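Local atomic coordinates of polysaccharide biosynthesis protein CapD (Bacillus thuringiensis HD-771, PDB entry 6BWC), a protein that probably acts as a short-chain dehydrogenase-type, NADP-dependent enzyme on UDP-N-acetylglucosamine in the pathway to CMP-pseudaminic acid, the activated sugar used in flagellin glycosylation. Residues S129-N137 with G268-T277. The protein carries 2 engineered substitutions. Residues are numbered along the deposited sequence; the frame is centred on the assembly and turned at random.
Sequences SNAAISPTN and GEKMYEELMT. Engineered in segment 129-137: Asn-130 (natural residue Asp), Ala-131 (natural residue Lys). With UD1 (uridine-diphosphate-N-acetylglucosamine), chain O.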
loop_
_atom_site.group_PDB
_atom_site.type_symbol
_atom_site.label_atom_id
_atom_site.label_comp_id
_atom_site.label_asym_id
_atom_site.label_seq_id
_atom_site.Cartn_x
_atom_site.Cartn_y
_atom_site.Cartn_z
ATOM N N SER C 129 3.290 17.740 23.555
ATOM C CA SER C 129 3.912 18.998 23.989
ATOM C C SER C 129 2.864 20.057 24.334
ATOM O O SER C 129 1.717 19.976 23.900
ATOM C CB SER C 129 4.788 19.545 22.875
ATOM O OG SER C 129 5.158 20.886 23.145
ATOM N N ASN C 130 3.278 21.080 25.084
ATOM C CA ASN C 130 2.429 22.236 25.301
ATOM C C ASN C 130 2.350 23.111 24.025
ATOM O O ASN C 130 1.627 24.108 23.968
ATOM C CB ASN C 130 2.745 22.958 26.656
ATOM C CG ASN C 130 4.141 23.641 26.753
ATOM O OD1 ASN C 130 4.695 23.740 27.854
ATOM N ND2 ASN C 130 4.678 24.148 25.653
ATOM N N ALA C 131 3.103 22.727 22.996
ATOM C CA ALA C 131 2.964 23.299 21.646
ATOM C C ALA C 131 1.615 23.043 20.963
ATOM O O ALA C 131 1.236 23.757 20.052
ATOM C CB ALA C 131 4.086 22.786 20.748
ATOM N N ALA C 132 0.904 22.016 21.402
ATOM C CA ALA C 132 -0.404 21.681 20.852
ATOM C C ALA C 132 -1.486 22.710 21.150
ATOM O O ALA C 132 -2.588 22.570 20.636
ATOM C CB ALA C 132 -0.852 20.322 21.392
ATOM N N ILE C 133 -1.198 23.709 21.992
ATOM C CA ILE C 133 -2.193 24.663 22.415
ATOM C C ILE C 133 -2.104 25.878 21.520
ATOM O O ILE C 133 -1.110 26.588 21.545
ATOM C CB ILE C 133 -2.011 25.073 23.881
ATOM C CG1 ILE C 133 -2.414 23.920 24.802
ATOM C CG2 ILE C 133 -2.905 26.253 24.228
ATOM C CD1 ILE C 133 -1.531 22.711 24.712
ATOM N N SER C 134 -3.164 26.126 20.746
ATOM C CA SER C 134 -3.217 27.286 19.879
ATOM C C SER C 134 -1.870 27.419 19.146
ATOM O O SER C 134 -1.173 28.412 19.312
ATOM C CB SER C 134 -3.543 28.522 20.733
ATOM O OG SER C 134 -4.673 28.282 21.568
ATOM N N PRO C 135 -1.490 26.383 18.357
ATOM C CA PRO C 135 -0.177 26.326 17.725
ATOM C C PRO C 135 0.021 27.245 16.524
ATOM O O PRO C 135 -0.922 27.558 15.803
ATOM C CB PRO C 135 -0.082 24.870 17.272
ATOM C CG PRO C 135 -1.491 24.462 17.022
ATOM C CD PRO C 135 -2.254 25.137 18.103
ATOM N N THR C 136 1.283 27.634 16.339
ATOM C CA THR C 136 1.774 28.492 15.262
ATOM C C THR C 136 2.745 27.720 14.342
ATOM O O THR C 136 3.434 28.322 13.492
ATOM C CB THR C 136 2.519 29.688 15.874
ATOM O OG1 THR C 136 1.950 29.993 17.141
ATOM C CG2 THR C 136 2.416 30.919 15.019
ATOM N N ASN C 137 2.807 26.395 14.514
ATOM C CA ASN C 137 3.642 25.555 13.663
ATOM C C ASN C 137 3.028 24.186 13.394
ATOM O O ASN C 137 2.070 23.731 14.095
ATOM C CB ASN C 137 5.052 25.407 14.233
ATOM C CG ASN C 137 5.057 24.999 15.698
ATOM O OD1 ASN C 137 4.570 23.929 16.060
ATOM N ND2 ASN C 137 5.637 25.838 16.549
ATOM N N GLY C 268 7.566 29.493 12.195
ATOM C CA GLY C 268 6.565 28.838 13.040
ATOM C C GLY C 268 6.750 28.987 14.547
ATOM O O GLY C 268 5.810 28.717 15.291
ATOM N N GLU C 269 7.935 29.410 15.005
ATOM C CA GLU C 269 8.213 29.580 16.446
ATOM C C GLU C 269 7.186 30.489 17.128
ATOM O O GLU C 269 6.806 31.513 16.584
ATOM C CB GLU C 269 9.627 30.157 16.699
ATOM C CG GLU C 269 10.766 29.147 16.602
ATOM C CD GLU C 269 12.111 29.694 17.099
ATOM O OE1 GLU C 269 12.652 30.612 16.443
ATOM O OE2 GLU C 269 12.646 29.198 18.130
ATOM N N LYS C 270 6.763 30.083 18.322
ATOM C CA LYS C 270 5.867 30.842 19.204
ATOM C C LYS C 270 6.695 31.630 20.231
ATOM O O LYS C 270 7.811 31.224 20.588
ATOM C CB LYS C 270 4.948 29.858 19.948
ATOM C CG LYS C 270 3.559 30.349 20.309
ATOM C CD LYS C 270 2.767 29.189 20.886
ATOM C CE LYS C 270 1.447 29.657 21.426
ATOM N NZ LYS C 270 0.697 28.494 21.934
ATOM N N MET C 271 6.124 32.730 20.721
ATOM C CA MET C 271 6.835 33.656 21.621
ATOM C C MET C 271 6.875 33.178 23.056
ATOM O O MET C 271 7.871 33.357 23.754
ATOM C CB MET C 271 6.209 35.065 21.574
ATOM C CG MET C 271 6.649 35.902 20.383
ATOM S SD MET C 271 8.452 36.027 20.310
ATOM C CE MET C 271 8.600 36.452 18.598
ATOM N N TYR C 272 5.766 32.568 23.448
ATOM C CA TYR C 272 5.508 32.024 24.773
ATOM C C TYR C 272 4.882 30.671 24.481
ATOM O O TYR C 272 4.620 30.356 23.317
ATOM C CB TYR C 272 4.504 32.905 25.522
ATOM C CG TYR C 272 3.296 33.196 24.685
ATOM C CD1 TYR C 272 2.179 32.367 24.728
ATOM C CD2 TYR C 272 3.300 34.264 23.785
ATOM C CE1 TYR C 272 1.082 32.603 23.918
ATOM C CE2 TYR C 272 2.217 34.517 22.975
ATOM C CZ TYR C 272 1.108 33.682 23.038
ATOM O OH TYR C 272 0.021 33.941 22.228
ATOM N N GLU C 273 4.627 29.876 25.512
ATOM C CA GLU C 273 3.903 28.615 25.339
ATOM C C GLU C 273 2.724 28.640 26.287
ATOM O O GLU C 273 2.527 29.631 26.979
ATOM C CB GLU C 273 4.823 27.415 25.571
ATOM C CG GLU C 273 5.917 27.230 24.508
ATOM C CD GLU C 273 5.429 26.736 23.140
ATOM O OE1 GLU C 273 4.188 26.556 22.945
ATOM O OE2 GLU C 273 6.301 26.513 22.253
ATOM N N GLU C 274 1.905 27.589 26.267
ATOM C CA GLU C 274 0.685 27.517 27.075
ATOM C C GLU C 274 0.449 26.067 27.534
ATOM O O GLU C 274 0.694 25.130 26.788
ATOM C CB GLU C 274 -0.533 28.041 26.275
ATOM C CG GLU C 274 -0.366 29.416 25.610
ATOM C CD GLU C 274 -1.601 29.876 24.839
ATOM O OE1 GLU C 274 -1.674 29.662 23.609
ATOM O OE2 GLU C 274 -2.516 30.458 25.457
ATOM N N LEU C 275 -0.027 25.903 28.765
ATOM C CA LEU C 275 -0.272 24.579 29.357
ATOM C C LEU C 275 -1.631 24.016 28.938
ATOM O O LEU C 275 -1.830 22.789 28.977
ATOM C CB LEU C 275 -0.247 24.657 30.890
ATOM C CG LEU C 275 0.937 25.334 31.597
ATOM C CD1 LEU C 275 0.618 25.507 33.074
ATOM C CD2 LEU C 275 2.233 24.552 31.379
ATOM N N MET C 276 -2.560 24.931 28.611
ATOM C CA MET C 276 -3.930 24.614 28.155
ATOM C C MET C 276 -4.640 25.845 27.575
ATOM O O MET C 276 -4.358 26.978 27.942
ATOM C CB MET C 276 -4.790 24.012 29.280
ATOM C CG MET C 276 -4.863 24.819 30.562
ATOM S SD MET C 276 -5.573 23.833 31.899
ATOM C CE MET C 276 -4.653 24.425 33.293
ATOM N N THR C 277 -5.570 25.613 26.664
ATOM C CA THR C 277 -6.456 26.673 26.220
ATOM C C THR C 277 -7.269 27.185 27.413
ATOM O O THR C 277 -7.408 26.513 28.447
ATOM C CB THR C 277 -7.421 26.169 25.130
ATOM O OG1 THR C 277 -8.058 24.964 25.577
ATOM C CG2 THR C 277 -6.665 25.891 23.831
HETATM C "C1'" UD1 O . 11.132 22.233 22.745
HETATM C "C2'" UD1 O . 10.813 20.910 22.068
HETATM C "C3'" UD1 O . 9.395 20.894 21.501
HETATM C "C4'" UD1 O . 8.365 21.364 22.524
HETATM C "C5'" UD1 O . 8.845 22.575 23.348
HETATM C "C6'" UD1 O . 7.940 22.767 24.571
HETATM C "C7'" UD1 O . 12.972 20.102 21.202
HETATM C "C8'" UD1 O . 13.921 20.141 20.021
HETATM N "N2'" UD1 O . 11.764 20.640 21.005
HETATM O "O1'" UD1 O . 10.964 23.297 21.821
HETATM O "O3'" UD1 O . 9.097 19.560 21.043
HETATM O "O4'" UD1 O . 7.145 21.697 21.887
HETATM O "O5'" UD1 O . 10.215 22.440 23.781
HETATM O "O6'" UD1 O . 7.719 24.152 24.853
HETATM O "O7'" UD1 O . 13.347 19.646 22.281
HETATM N N1 UD1 O . 16.883 29.279 20.497
HETATM C C2 UD1 O . 17.960 30.186 20.264
HETATM N N3 UD1 O . 18.951 29.839 19.427
HETATM C C4 UD1 O . 18.958 28.649 18.792
HETATM C C5 UD1 O . 17.950 27.743 19.002
HETATM C C6 UD1 O . 16.923 28.070 19.875
HETATM O O2 UD1 O . 18.000 31.306 20.804
HETATM O O4 UD1 O . 19.881 28.331 18.026
HETATM C C1B UD1 O . 15.760 29.632 21.393
HETATM C C2B UD1 O . 14.362 29.353 20.837
HETATM O "O2'" UD1 O . 13.856 30.439 20.074
HETATM C C3B UD1 O . 13.533 29.037 22.066
HETATM C C4B UD1 O . 14.560 28.432 23.000
HETATM O O4B UD1 O . 15.852 28.826 22.541
HETATM O O3B UD1 O . 12.966 30.178 22.721
HETATM C C5B UD1 O . 14.496 26.914 23.064
HETATM O O5B UD1 O . 14.771 26.260 21.816
HETATM P PA UD1 O . 14.804 24.656 21.889
HETATM O O1A UD1 O . 15.396 24.025 20.653
HETATM O O2A UD1 O . 15.353 24.176 23.237
HETATM O O3A UD1 O . 13.282 24.185 22.147
HETATM P PB UD1 O . 11.810 24.699 21.710
HETATM O O1B UD1 O . 11.800 25.031 20.232
HETATM O O2B UD1 O . 11.186 25.724 22.649
#
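In this Rossmann-type fold of the short-chain dehydrogenase class, the loop 129-137 after strand 123-129 packs on 268-277, beside the bound UDP-N-acetylglucosamine. Lys-270 ties the two together. Its chain is extended beyond CG and crosses Thr-136 at about a right angle, with Lys-270 CG 3.6 Å from Thr-136 OG1. At its end, Lys-270 NZ donates to Ile-133 O at 2.7 Å, nearly in line with the C=O bond. NZ also bonds Ser-134 O, from above the carbonyl plane, and forms a salt bridge with Glu-274 OE1 through the anti lone pair of that oxygen. Three oxygens thus grip the ammonium group, which probably offsets the charge of Glu-274. Ile-133 packs against the start of the Glu-274 side chain, CG2 to CB 3.6 Å. With chi1 at -72°, Ile-133 CG2 lies anti to the backbone N, which brings it against both Glu-274 CB and Thr-277 CG2. Ser-134 and Pro-135 touch their counterparts in a second subunit, which places this side of the loop at the subunit interface.

The sugar end of the ligand lies by Ser-129 and Asn-130. Ser-129 OG accepts from Ala-131 N in an ST turn and is hydrogen-bonded to UD1 O4'. Asn-130 and Ala-131 are engineered. Asn-130 ND2 makes a weak bond to UD1 O6' and sits 3.3 Å from Glu-273 CB. Further along the ligand, Glu-269 OE2 accepts from the ribose hydroxyl O2' at 2.6 Å. Asn-137 N-caps helix 138-156 through OD1 to Gly-140 N, while its ND2 donates to Gly-268 O at 3.1 Å from above the carbonyl plane.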